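Local coordinates for protein fervidolysin (Fervidobacterium pennivorans, PDB 1R6V) that degrades keratin into peptides as a calcium-binding, subtilisin-like serine protease, allowing its bacterium to grow on native feathers, at residues R125-E130 and G137-G142; V560-N565 and P572-V577; V244-V249 and Y275-A280; E360-N365 and G371-Y376. The protein carries 1 engineered substitution. One frame throughout, in Å; residues are numbered along the deposited sequence.

Contact 1 of 4, residues R125-E130 and G137-G142. With CA (calcium ion), chain B.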
loop_
_atom_site.group_PDB
_atom_site.type_symbol
_atom_site.label_atom_id
_atom_site.label_comp_id
_atom_site.label_asym_id
_atom_site.label_seq_id
_atom_site.Cartn_x
_atom_site.Cartn_y
_atom_site.Cartn_z
ATOM N N ARG A 125 -24.541 -3.171 -32.209
ATOM C CA ARG A 125 -24.606 -2.672 -30.845
ATOM C C ARG A 125 -26.036 -2.318 -30.496
ATOM O O ARG A 125 -26.386 -1.147 -30.365
ATOM C CB ARG A 125 -23.719 -1.444 -30.698
ATOM C CG ARG A 125 -22.273 -1.756 -30.928
ATOM C CD ARG A 125 -21.433 -0.508 -31.000
ATOM N NE ARG A 125 -20.101 -0.846 -31.470
ATOM C CZ ARG A 125 -19.225 0.035 -31.928
ATOM N NH1 ARG A 125 -19.537 1.323 -31.976
ATOM N NH2 ARG A 125 -18.042 -0.379 -32.352
ATOM N N ASP A 126 -26.866 -3.340 -30.346
ATOM C CA ASP A 126 -28.261 -3.125 -30.012
ATOM C C ASP A 126 -28.479 -3.358 -28.523
ATOM O O ASP A 126 -28.830 -4.462 -28.102
ATOM C CB ASP A 126 -29.144 -4.064 -30.847
ATOM C CG ASP A 126 -30.627 -3.814 -30.642
ATOM O OD1 ASP A 126 -31.022 -2.637 -30.474
ATOM O OD2 ASP A 126 -31.401 -4.799 -30.669
ATOM N N TYR A 127 -28.265 -2.312 -27.727
ATOM C CA TYR A 127 -28.445 -2.410 -26.283
ATOM C C TYR A 127 -29.757 -1.783 -25.824
ATOM O O TYR A 127 -30.089 -1.841 -24.642
ATOM C CB TYR A 127 -27.266 -1.753 -25.552
ATOM C CG TYR A 127 -25.927 -2.234 -26.054
ATOM C CD1 TYR A 127 -25.027 -1.348 -26.644
ATOM C CD2 TYR A 127 -25.598 -3.594 -26.038
ATOM C CE1 TYR A 127 -23.846 -1.793 -27.215
ATOM C CE2 TYR A 127 -24.410 -4.053 -26.615
ATOM C CZ TYR A 127 -23.545 -3.141 -27.208
ATOM O OH TYR A 127 -22.411 -3.578 -27.851
ATOM N N GLY A 128 -30.487 -1.170 -26.754
ATOM C CA GLY A 128 -31.770 -0.566 -26.417
ATOM C C GLY A 128 -31.789 0.928 -26.125
ATOM O O GLY A 128 -32.859 1.540 -26.053
ATOM N N GLU A 129 -30.609 1.518 -25.959
ATOM C CA GLU A 129 -30.482 2.942 -25.648
ATOM C C GLU A 129 -30.189 3.738 -26.910
ATOM O O GLU A 129 -29.527 3.239 -27.817
ATOM C CB GLU A 129 -29.332 3.165 -24.666
ATOM C CG GLU A 129 -29.301 2.150 -23.551
ATOM C CD GLU A 129 -30.502 2.248 -22.654
ATOM O OE1 GLU A 129 -30.457 3.066 -21.710
ATOM O OE2 GLU A 129 -31.496 1.518 -22.893
ATOM N N GLU A 130 -30.641 4.985 -26.939
ATOM C CA GLU A 130 -30.429 5.824 -28.105
ATOM C C GLU A 130 -28.959 6.014 -28.471
ATOM O O GLU A 130 -28.643 6.232 -29.636
ATOM C CB GLU A 130 -31.099 7.178 -27.897
ATOM C CG GLU A 130 -30.474 7.994 -26.800
ATOM C CD GLU A 130 -31.380 9.109 -26.327
ATOM O OE1 GLU A 130 -31.027 9.761 -25.329
ATOM O OE2 GLU A 130 -32.450 9.338 -26.954
ATOM N N GLY A 137 -17.127 -0.098 -26.322
ATOM C CA GLY A 137 -16.553 -0.862 -25.230
ATOM C C GLY A 137 -17.445 -2.019 -24.812
ATOM O O GLY A 137 -16.954 -3.093 -24.478
ATOM N N LEU A 138 -18.756 -1.812 -24.821
ATOM C CA LEU A 138 -19.668 -2.890 -24.451
ATOM C C LEU A 138 -19.580 -3.994 -25.494
ATOM O O LEU A 138 -19.594 -5.183 -25.163
ATOM C CB LEU A 138 -21.104 -2.387 -24.369
ATOM C CG LEU A 138 -21.365 -1.337 -23.289
ATOM C CD1 LEU A 138 -22.861 -1.017 -23.261
ATOM C CD2 LEU A 138 -20.903 -1.866 -21.924
ATOM N N GLU A 139 -19.494 -3.609 -26.760
ATOM C CA GLU A 139 -19.389 -4.622 -27.805
ATOM C C GLU A 139 -18.089 -5.409 -27.637
ATOM O O GLU A 139 -18.067 -6.636 -27.750
ATOM C CB GLU A 139 -19.403 -3.993 -29.203
ATOM C CG GLU A 139 -19.592 -5.048 -30.290
ATOM C CD GLU A 139 -19.292 -4.548 -31.697
ATOM O OE1 GLU A 139 -19.321 -3.322 -31.915
ATOM O OE2 GLU A 139 -19.046 -5.393 -32.593
ATOM N N ALA A 140 -17.004 -4.704 -27.350
ATOM C CA ALA A 140 -15.718 -5.353 -27.202
ATOM C C ALA A 140 -15.679 -6.385 -26.080
ATOM O O ALA A 140 -15.015 -7.409 -26.216
ATOM C CB ALA A 140 -14.636 -4.318 -26.986
ATOM N N ILE A 141 -16.364 -6.121 -24.975
ATOM C CA ILE A 141 -16.334 -7.087 -23.881
ATOM C C ILE A 141 -17.392 -8.176 -24.002
ATOM O O ILE A 141 -17.493 -9.041 -23.137
ATOM C CB ILE A 141 -16.418 -6.396 -22.478
ATOM C CG1 ILE A 141 -17.735 -5.628 -22.313
ATOM C CG2 ILE A 141 -15.199 -5.485 -22.304
ATOM C CD1 ILE A 141 -17.947 -5.012 -20.908
ATOM N N GLY A 142 -18.173 -8.142 -25.077
ATOM C CA GLY A 142 -19.183 -9.174 -25.291
ATOM C C GLY A 142 -20.554 -8.986 -24.674
ATOM O O GLY A 142 -21.310 -9.945 -24.522
HETATM CA CA CA B . -29.837 4.846 -20.270
#
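Arg125 sets CG opposite its own carbonyl carbon (chi1 -63°) and runs on extended to NE, while Glu139 turns CG away from its backbone N (chi1 -168°); the two chains cross at about a right angle and meet in a salt bridge. It ties the calcium-binding loop of this subtilisin-like protease to helix 136-140. Arginine suits the spot because NE and NH2 can serve one oxygen. NE donates to Glu139 OE1 at 2.6 Å, nearly straight (162°) and within the guanidinium plane, whereas the NH2 bond to the same OE1 is weak, at 3.2 Å. The carboxylate is twisted out of the guanidinium plane, which fits this use of a single oxygen. NH1 turns to the carbonyl of Asn133. A leucine here would probably leave the Glu139 carboxylate without its positive mate and the Asn133 carbonyl without this donor.

Beside the bridge, Tyr127 lies flat between two neighbours. Leu138 CD1 sits over one ring face, 4.2 Å from the centroid, a CH-pi contact, and the backbone carbon of Arg125 lies on the opposite face, near the rim. Leu138 CB adds an apolar touch at 3.8 Å to Tyr127 CZ. An aromatic ring suits this place by offering Leu138 a broad apolar face. Beyond the helix, Gly142 takes the positive phi of a Schellman motif, which calls for glycine. Two residues after Tyr127 the loop reaches the metal site completed by Asp171, Lys211, Asp213, Lys215 and Ile217, where Glu129 OE1 binds the calcium ion at 2.4 Å.

Contact 2 of 4, residues V560-N565 and P572-V577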
loop_
_atom_site.group_PDB
_atom_site.type_symbol
_atom_site.label_atom_id
_atom_site.label_comp_id
_atom_site.label_asym_id
_atom_site.label_seq_id
_atom_site.Cartn_x
_atom_site.Cartn_y
_atom_site.Cartn_z
ATOM N N VAL A 560 33.236 -7.848 18.445
ATOM C CA VAL A 560 33.755 -6.538 18.807
ATOM C C VAL A 560 35.108 -6.702 19.498
ATOM O O VAL A 560 35.279 -7.576 20.340
ATOM C CB VAL A 560 32.797 -5.750 19.740
ATOM C CG1 VAL A 560 32.562 -6.501 21.028
ATOM C CG2 VAL A 560 33.391 -4.385 20.027
ATOM N N LYS A 561 36.066 -5.863 19.113
ATOM C CA LYS A 561 37.411 -5.893 19.694
ATOM C C LYS A 561 37.868 -4.454 19.952
ATOM O O LYS A 561 37.755 -3.609 19.075
ATOM C CB LYS A 561 38.379 -6.578 18.721
ATOM C CG LYS A 561 39.852 -6.540 19.125
ATOM C CD LYS A 561 40.715 -7.278 18.099
ATOM C CE LYS A 561 42.207 -7.157 18.409
ATOM N NZ LYS A 561 43.029 -7.954 17.447
ATOM N N PHE A 562 38.375 -4.170 21.151
ATOM C CA PHE A 562 38.852 -2.822 21.464
ATOM C C PHE A 562 40.371 -2.848 21.558
ATOM O O PHE A 562 40.944 -3.802 22.067
ATOM C CB PHE A 562 38.277 -2.320 22.781
ATOM C CG PHE A 562 36.788 -2.364 22.839
ATOM C CD1 PHE A 562 36.141 -3.492 23.326
ATOM C CD2 PHE A 562 36.034 -1.289 22.398
ATOM C CE1 PHE A 562 34.743 -3.554 23.379
ATOM C CE2 PHE A 562 34.637 -1.331 22.441
ATOM C CZ PHE A 562 33.993 -2.474 22.937
ATOM N N SER A 563 40.995 -1.776 21.084
ATOM C CA SER A 563 42.456 -1.660 21.048
ATOM C C SER A 563 43.079 -0.726 22.084
ATOM O O SER A 563 44.301 -0.730 22.273
ATOM C CB SER A 563 42.859 -1.166 19.667
ATOM O OG SER A 563 42.241 0.089 19.415
ATOM N N THR A 564 42.247 0.066 22.750
ATOM C CA THR A 564 42.726 1.037 23.729
ATOM C C THR A 564 43.206 0.426 25.044
ATOM O O THR A 564 42.627 -0.530 25.535
ATOM C CB THR A 564 41.616 2.071 24.039
ATOM O OG1 THR A 564 41.092 2.589 22.810
ATOM C CG2 THR A 564 42.171 3.225 24.874
ATOM N N ASN A 565 44.280 0.980 25.607
ATOM C CA ASN A 565 44.786 0.492 26.880
ATOM C C ASN A 565 44.027 1.207 28.001
ATOM O O ASN A 565 44.100 2.428 28.115
ATOM C CB ASN A 565 46.287 0.780 26.994
ATOM C CG ASN A 565 46.806 0.596 28.404
ATOM O OD1 ASN A 565 46.351 -0.284 29.135
ATOM N ND2 ASN A 565 47.779 1.417 28.790
ATOM N N PRO A 572 37.758 -1.990 34.504
ATOM C CA PRO A 572 36.976 -1.638 33.317
ATOM C C PRO A 572 36.208 -2.852 32.784
ATOM O O PRO A 572 36.728 -3.970 32.739
ATOM C CB PRO A 572 38.044 -1.151 32.338
ATOM C CG PRO A 572 39.228 -2.010 32.696
ATOM C CD PRO A 572 39.206 -1.967 34.213
ATOM N N GLN A 573 34.959 -2.637 32.394
ATOM C CA GLN A 573 34.176 -3.731 31.855
ATOM C C GLN A 573 33.465 -3.323 30.579
ATOM O O GLN A 573 33.043 -2.176 30.428
ATOM C CB GLN A 573 33.132 -4.218 32.863
ATOM C CG GLN A 573 33.693 -4.740 34.165
ATOM C CD GLN A 573 32.640 -5.432 34.996
ATOM O OE1 GLN A 573 32.194 -6.532 34.656
ATOM N NE2 GLN A 573 32.221 -4.789 36.087
ATOM N N PHE A 574 33.367 -4.280 29.663
ATOM C CA PHE A 574 32.672 -4.113 28.395
ATOM C C PHE A 574 31.243 -4.511 28.715
ATOM O O PHE A 574 31.002 -5.550 29.328
ATOM C CB PHE A 574 33.252 -5.058 27.342
ATOM C CG PHE A 574 32.392 -5.210 26.111
ATOM C CD1 PHE A 574 31.855 -4.095 25.467
ATOM C CD2 PHE A 574 32.162 -6.468 25.571
ATOM C CE1 PHE A 574 31.103 -4.230 24.299
ATOM C CE2 PHE A 574 31.409 -6.616 24.401
ATOM C CZ PHE A 574 30.881 -5.492 23.766
ATOM N N VAL A 575 30.300 -3.675 28.304
ATOM C CA VAL A 575 28.899 -3.922 28.584
ATOM C C VAL A 575 28.035 -3.855 27.347
ATOM O O VAL A 575 28.200 -2.966 26.518
ATOM C CB VAL A 575 28.358 -2.880 29.567
ATOM C CG1 VAL A 575 26.953 -3.268 30.028
ATOM C CG2 VAL A 575 29.304 -2.759 30.755
ATOM N N VAL A 576 27.115 -4.805 27.233
ATOM C CA VAL A 576 26.173 -4.827 26.118
ATOM C C VAL A 576 24.893 -4.301 26.754
ATOM O O VAL A 576 24.350 -4.902 27.689
ATOM C CB VAL A 576 25.976 -6.249 25.579
ATOM C CG1 VAL A 576 24.931 -6.239 24.478
ATOM C CG2 VAL A 576 27.294 -6.782 25.044
ATOM N N VAL A 577 24.417 -3.171 26.258
ATOM C CA VAL A 577 23.257 -2.536 26.856
ATOM C C VAL A 577 22.109 -2.259 25.896
ATOM O O VAL A 577 22.286 -2.224 24.680
ATOM C CB VAL A 577 23.712 -1.213 27.552
ATOM C CG1 VAL A 577 24.229 -0.226 26.522
ATOM C CG2 VAL A 577 22.596 -0.610 28.362
#
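Phe562 and Phe574 meet as an offset edge-to-face pair, with the edge of Phe562 turned to the face of Phe574. The ring centroids are 5.2 Å apart and the planes stand at 63°. Phe562 presents its CE1-CZ edge: CE1 comes to 3.6 Å from Phe574 CD1, and CZ lies equally close to Phe574 CE1, so both atoms rest above one side of the partner ring and not over its middle. The rotamers differ. Phe562 has CG opposite its carbonyl carbon (chi1 -55°), whereas Phe574 swings CG opposite its backbone N (chi1 166°), and the chains cross at roughly a right angle.

Val560 takes the other part of Phe574. Its CG1 occupies the crowded position between backbone N and carbonyl carbon and comes obliquely on the ring from the opposite direction, 3.4 Å from Phe574 CZ. A beta-branched valine suits this strand position, since its two methyls serve two rings, CG1 reaching Phe574 while CG2 lies 3.5 Å from Phe562 CZ. Phenylalanine suits the middle because its long, flat side chain spans backbones whose nearest CA atoms, those of Phe562 and Phe574, are 9.4 Å apart. An alanine in place of Phe574 would probably open a gap between these strands and leave the Phe562 edge and the Val560 methyl without this aromatic partner.

The contact joins the two layers of the second beta-sandwich domain: strand 558-562 lies between strands 595-597 and 619-627 in one sheet, strand 573-577 between strands 584-589 and 604-610 in the other, and Tyr596 packs against all three residues.

Contact 3 of 4, residues V244-V249 and Y275-A280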
loop_
_atom_site.group_PDB
_atom_site.type_symbol
_atom_site.label_atom_id
_atom_site.label_comp_id
_atom_site.label_asym_id
_atom_site.label_seq_id
_atom_site.Cartn_x
_atom_site.Cartn_y
_atom_site.Cartn_z
ATOM N N VAL A 244 -8.230 13.208 0.269
ATOM C CA VAL A 244 -8.619 13.263 1.673
ATOM C C VAL A 244 -7.619 12.659 2.649
ATOM O O VAL A 244 -7.763 12.838 3.855
ATOM C CB VAL A 244 -10.015 12.608 1.899
ATOM C CG1 VAL A 244 -11.056 13.330 1.062
ATOM C CG2 VAL A 244 -9.984 11.120 1.534
ATOM N N GLY A 245 -6.611 11.959 2.139
ATOM C CA GLY A 245 -5.622 11.356 3.021
ATOM C C GLY A 245 -5.795 9.846 3.129
ATOM O O GLY A 245 -6.914 9.334 3.015
ATOM N N ASP A 246 -4.697 9.138 3.363
ATOM C CA ASP A 246 -4.751 7.679 3.464
ATOM C C ASP A 246 -5.658 7.227 4.610
ATOM O O ASP A 246 -6.314 6.174 4.523
ATOM C CB ASP A 246 -3.353 7.100 3.663
ATOM C CG ASP A 246 -2.475 7.204 2.421
ATOM O OD1 ASP A 246 -2.995 7.404 1.306
ATOM O OD2 ASP A 246 -1.245 7.061 2.574
ATOM N N ASP A 247 -5.695 8.013 5.685
ATOM C CA ASP A 247 -6.548 7.683 6.812
ATOM C C ASP A 247 -8.031 7.808 6.453
ATOM O O ASP A 247 -8.810 6.914 6.776
ATOM C CB ASP A 247 -6.189 8.547 8.053
ATOM C CG ASP A 247 -6.129 10.043 7.756
ATOM O OD1 ASP A 247 -5.999 10.436 6.577
ATOM O OD2 ASP A 247 -6.197 10.838 8.725
ATOM N N TYR A 248 -8.436 8.877 5.769
ATOM C CA TYR A 248 -9.845 8.998 5.428
ATOM C C TYR A 248 -10.254 8.022 4.316
ATOM O O TYR A 248 -11.399 7.577 4.281
ATOM C CB TYR A 248 -10.210 10.448 5.077
ATOM C CG TYR A 248 -10.205 11.354 6.301
ATOM C CD1 TYR A 248 -9.112 12.165 6.593
ATOM C CD2 TYR A 248 -11.275 11.353 7.190
ATOM C CE1 TYR A 248 -9.088 12.959 7.755
ATOM C CE2 TYR A 248 -11.261 12.140 8.352
ATOM C CZ TYR A 248 -10.169 12.934 8.624
ATOM O OH TYR A 248 -10.154 13.702 9.765
ATOM N N VAL A 249 -9.328 7.680 3.425
ATOM C CA VAL A 249 -9.640 6.691 2.391
ATOM C C VAL A 249 -9.895 5.343 3.098
ATOM O O VAL A 249 -10.855 4.638 2.778
ATOM C CB VAL A 249 -8.486 6.528 1.374
ATOM C CG1 VAL A 249 -8.764 5.313 0.466
ATOM C CG2 VAL A 249 -8.381 7.804 0.507
ATOM N N TYR A 275 1.037 1.110 5.379
ATOM C CA TYR A 275 0.577 -0.065 6.111
ATOM C C TYR A 275 -0.903 0.056 6.393
ATOM O O TYR A 275 -1.630 -0.947 6.475
ATOM C CB TYR A 275 1.343 -0.232 7.412
ATOM C CG TYR A 275 2.713 -0.818 7.180
ATOM C CD1 TYR A 275 3.792 -0.004 6.856
ATOM C CD2 TYR A 275 2.922 -2.197 7.266
ATOM C CE1 TYR A 275 5.054 -0.548 6.631
ATOM C CE2 TYR A 275 4.183 -2.749 7.039
ATOM C CZ TYR A 275 5.239 -1.910 6.728
ATOM O OH TYR A 275 6.497 -2.435 6.556
ATOM N N THR A 276 -1.354 1.291 6.571
ATOM C CA THR A 276 -2.762 1.542 6.817
ATOM C C THR A 276 -3.601 1.177 5.602
ATOM O O THR A 276 -4.631 0.505 5.725
ATOM C CB THR A 276 -3.001 3.023 7.162
ATOM O OG1 THR A 276 -2.343 3.309 8.393
ATOM C CG2 THR A 276 -4.510 3.324 7.329
ATOM N N MET A 277 -3.165 1.610 4.421
ATOM C CA MET A 277 -3.929 1.292 3.219
ATOM C C MET A 277 -3.918 -0.215 2.930
ATOM O O MET A 277 -4.906 -0.763 2.427
ATOM C CB MET A 277 -3.388 2.059 2.008
ATOM C CG MET A 277 -4.378 2.074 0.824
ATOM S SD MET A 277 -6.000 2.908 1.162
ATOM C CE MET A 277 -5.308 4.680 1.623
ATOM N N LYS A 278 -2.805 -0.870 3.256
ATOM C CA LYS A 278 -2.653 -2.317 3.059
ATOM C C LYS A 278 -3.721 -2.974 3.922
ATOM O O LYS A 278 -4.469 -3.852 3.480
ATOM C CB LYS A 278 -1.262 -2.772 3.537
ATOM C CG LYS A 278 -0.966 -4.279 3.422
ATOM C CD LYS A 278 -0.581 -4.647 2.008
ATOM C CE LYS A 278 0.059 -6.032 1.928
ATOM N NZ LYS A 278 -0.892 -7.155 2.217
ATOM N N GLU A 279 -3.795 -2.519 5.167
ATOM C CA GLU A 279 -4.777 -3.072 6.102
ATOM C C GLU A 279 -6.208 -2.876 5.625
ATOM O O GLU A 279 -7.055 -3.755 5.771
ATOM C CB GLU A 279 -4.635 -2.433 7.487
ATOM C CG GLU A 279 -3.499 -2.938 8.317
ATOM C CD GLU A 279 -3.616 -4.424 8.636
ATOM O OE1 GLU A 279 -4.547 -4.846 9.350
ATOM O OE2 GLU A 279 -2.758 -5.169 8.169
ATOM N N ALA A 280 -6.494 -1.709 5.057
ATOM C CA ALA A 280 -7.835 -1.431 4.575
ATOM C C ALA A 280 -8.189 -2.314 3.370
ATOM O O ALA A 280 -9.303 -2.836 3.271
ATOM C CB ALA A 280 -7.947 0.032 4.204
#
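Met277 packs against Asp246 and Val249 in a buried helix-to-helix contact of the catalytic domain, between the start of helix 246-258 and the start of helix 275-286. The methionine does most of the work. Its chain leaves with CG opposite the backbone N, then bends twice, which carries the terminal methyl onto the first turn of the other helix. There CE lies 3.4 Å from Asp246 O and 3.6 Å from Asp246 OD1, and it touches Val249 CB at 3.7 Å; the sulphur follows, with SD 3.7 Å from Val249 CG1. A flexible, unbranched side chain suits a surface that mixes backbone, carboxylate and methyl groups. Thr276 only grazes Asp246 O through CG2.

Asp246 shows the helix its CB and one flank, while its carboxylate is held elsewhere: OD1 takes the hydroxyl of Tyr243 and a salt bridge from Arg98, and OD2 takes the backbone N of Tyr96. Gly245 is the N-cap residue, and its positive phi leaves no room for a side chain.

Helix 275-286 forms a beta-alpha-beta crossover between the adjacent parallel strands 263-269 and 290-294. The sheet holding strands 33-38 and 64-68, in the inferred propeptide, lies against both helices, with Leu35 and Val64 touching them and Glu93 hydrogen-bonded to Tyr275 N and Thr276 OG1. Docking of a propeptide sheet onto two neighbouring surface helices is characteristic of subtilisins.

Contact 4 of 4, residues E360-N365 and G371-Y376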
loop_
_atom_site.group_PDB
_atom_site.type_symbol
_atom_site.label_atom_id
_atom_site.label_comp_id
_atom_site.label_asym_id
_atom_site.label_seq_id
_atom_site.Cartn_x
_atom_site.Cartn_y
_atom_site.Cartn_z
ATOM N N GLU A 360 -17.157 19.748 -15.360
ATOM C CA GLU A 360 -15.860 19.988 -15.996
ATOM C C GLU A 360 -16.018 19.999 -17.512
ATOM O O GLU A 360 -15.094 19.632 -18.254
ATOM C CB GLU A 360 -14.848 18.912 -15.612
ATOM C CG GLU A 360 -14.497 18.886 -14.140
ATOM C CD GLU A 360 -13.260 18.065 -13.885
ATOM O OE1 GLU A 360 -12.221 18.356 -14.527
ATOM O OE2 GLU A 360 -13.315 17.135 -13.052
ATOM N N GLY A 361 -17.192 20.421 -17.961
ATOM C CA GLY A 361 -17.477 20.475 -19.384
ATOM C C GLY A 361 -18.194 19.223 -19.858
ATOM O O GLY A 361 -18.339 18.253 -19.114
ATOM N N HIS A 362 -18.669 19.248 -21.091
ATOM C CA HIS A 362 -19.350 18.096 -21.660
ATOM C C HIS A 362 -19.358 18.261 -23.170
ATOM O O HIS A 362 -19.075 19.353 -23.682
ATOM C CB HIS A 362 -20.788 17.963 -21.108
ATOM C CG HIS A 362 -21.755 18.975 -21.647
ATOM N ND1 HIS A 362 -21.750 20.299 -21.260
ATOM C CD2 HIS A 362 -22.775 18.848 -22.531
ATOM C CE1 HIS A 362 -22.727 20.942 -21.878
ATOM N NE2 HIS A 362 -23.362 20.083 -22.656
ATOM N N ASN A 363 -19.645 17.185 -23.895
ATOM C CA ASN A 363 -19.680 17.283 -25.352
ATOM C C ASN A 363 -21.128 17.575 -25.758
ATOM O O ASN A 363 -21.995 16.714 -25.674
ATOM C CB ASN A 363 -19.177 15.983 -25.999
ATOM C CG ASN A 363 -19.081 16.097 -27.510
ATOM O OD1 ASN A 363 -20.041 16.498 -28.168
ATOM N ND2 ASN A 363 -17.928 15.744 -28.065
ATOM N N GLU A 364 -21.380 18.804 -26.204
ATOM C CA GLU A 364 -22.731 19.224 -26.568
ATOM C C GLU A 364 -23.334 18.556 -27.803
ATOM O O GLU A 364 -24.534 18.689 -28.059
ATOM C CB GLU A 364 -22.760 20.743 -26.754
ATOM C CG GLU A 364 -21.915 21.221 -27.910
ATOM C CD GLU A 364 -21.862 22.733 -28.001
ATOM O OE1 GLU A 364 -21.463 23.370 -27.004
ATOM O OE2 GLU A 364 -22.216 23.286 -29.064
ATOM N N ASN A 365 -22.515 17.835 -28.556
ATOM C CA ASN A 365 -22.984 17.175 -29.768
ATOM C C ASN A 365 -23.646 15.815 -29.525
ATOM O O ASN A 365 -24.300 15.274 -30.414
ATOM C CB ASN A 365 -21.822 17.021 -30.760
ATOM C CG ASN A 365 -21.257 18.357 -31.194
ATOM O OD1 ASN A 365 -21.993 19.211 -31.678
ATOM N ND2 ASN A 365 -19.953 18.550 -31.016
ATOM N N GLY A 371 -31.885 15.218 -21.553
ATOM C CA GLY A 371 -31.383 16.427 -20.933
ATOM C C GLY A 371 -30.075 16.219 -20.188
ATOM O O GLY A 371 -29.580 17.133 -19.537
ATOM N N GLY A 372 -29.512 15.017 -20.283
ATOM C CA GLY A 372 -28.258 14.748 -19.592
ATOM C C GLY A 372 -26.997 15.167 -20.340
ATOM O O GLY A 372 -27.019 15.377 -21.553
ATOM N N THR A 373 -25.896 15.276 -19.600
ATOM C CA THR A 373 -24.597 15.664 -20.154
ATOM C C THR A 373 -23.670 14.463 -20.250
ATOM O O THR A 373 -23.609 13.654 -19.333
ATOM C CB THR A 373 -23.937 16.731 -19.280
ATOM O OG1 THR A 373 -24.051 16.348 -17.897
ATOM C CG2 THR A 373 -24.639 18.087 -19.485
ATOM N N TYR A 374 -22.941 14.368 -21.356
ATOM C CA TYR A 374 -22.041 13.241 -21.589
ATOM C C TYR A 374 -20.741 13.717 -22.189
ATOM O O TYR A 374 -20.668 14.820 -22.718
ATOM C CB TYR A 374 -22.668 12.268 -22.595
ATOM C CG TYR A 374 -23.972 11.679 -22.136
ATOM C CD1 TYR A 374 -25.162 12.400 -22.220
ATOM C CD2 TYR A 374 -24.000 10.411 -21.553
ATOM C CE1 TYR A 374 -26.348 11.878 -21.723
ATOM C CE2 TYR A 374 -25.171 9.879 -21.056
ATOM C CZ TYR A 374 -26.342 10.615 -21.136
ATOM O OH TYR A 374 -27.489 10.095 -20.599
ATOM N N ASP A 375 -19.717 12.877 -22.112
ATOM C CA ASP A 375 -18.442 13.214 -22.731
ATOM C C ASP A 375 -17.669 11.942 -22.998
ATOM O O ASP A 375 -17.925 10.893 -22.389
ATOM C CB ASP A 375 -17.589 14.160 -21.859
ATOM C CG ASP A 375 -16.750 15.123 -22.702
ATOM O OD1 ASP A 375 -16.589 14.850 -23.917
ATOM O OD2 ASP A 375 -16.253 16.141 -22.148
ATOM N N TYR A 376 -16.720 12.050 -23.914
ATOM C CA TYR A 376 -15.868 10.933 -24.303
ATOM C C TYR A 376 -14.509 11.089 -23.620
ATOM O O TYR A 376 -13.828 12.092 -23.809
ATOM C CB TYR A 376 -15.642 10.914 -25.823
ATOM C CG TYR A 376 -16.900 10.848 -26.656
ATOM C CD1 TYR A 376 -17.637 11.999 -26.900
ATOM C CD2 TYR A 376 -17.350 9.646 -27.199
ATOM C CE1 TYR A 376 -18.787 11.970 -27.661
ATOM C CE2 TYR A 376 -18.522 9.607 -27.974
ATOM C CZ TYR A 376 -19.225 10.783 -28.191
ATOM O OH TYR A 376 -20.386 10.794 -28.925
HETATM O O HOH W 1 -16.102 16.344 -19.433
HETATM O O HOH W 2 -23.704 15.675 -23.596
HETATM O O HOH W 3 -15.589 15.094 -26.457
#
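The His362 ring carries the CG2 methyl of Thr373 over one face, a CH-pi contact 3.7 Å from the centroid and 15° off the normal, while water 2 lies at its edge, in plane. The same water sits at the edge of the Tyr374 ring. The Asn363 amide is turned 75° from the Tyr376 ring, with ND2 3.9 Å from Tyr376 CE1. His362 reaches Thr373 because its CG stands between backbone N and carbonyl carbon (chi1 73°); its ND1 bonds to Tyr359 OH.

One direct bond joins the main chains of the loop and the strand: Asn363 N-H donates a nearly straight hydrogen bond to Tyr374 O at 2.8 Å. Water 1 links Gly361 O to Asp375 OD2, water 2 joins Asn363 O to Tyr374 N, and water 3 runs from Asn363 ND2 to Asp375 OD1, which also accepts from Tyr376 N. Asparagine fits here because its amide serves both ways: OD1 accepts from Asn365 N at 2.8 Å, an Asx turn, leaving ND2 for the water. Gly361 has backbone angles that call for glycine.

Strand 374-378 leads toward Ser381, the inferred charge-relay serine, and Tyr374 OH bonds to the calcium ligand Asp171. Most of the polar links between loop and strand thus pass through water, and the buried Asp375 carboxylate is satisfied by waters and a backbone N-H, with no cation among its partners across this contact.

How the contacts relate
Along the chain the order is contact 1, 3, 4, 2, each closing before the next opens. Contacts 1 and 4 are neighbours at one end, their centres about 19 Å and nearest atoms about 6 Å apart, and they share a calcium site: Glu129 of contact 1 binds the ion, and Tyr374 of contact 4 bonds to its ligand Asp171. Contact 3 lies near the chain's centre, its own centre about 33 Å from that of contact 4, where helices of the same catalytic domain meet the inferred propeptide. Contact 2, in the second beta-sandwich, lies across the chain from contact 1, centres about 79 Å apart, so this sandwich, which may mediate substrate interactions, stands far from the calcium end.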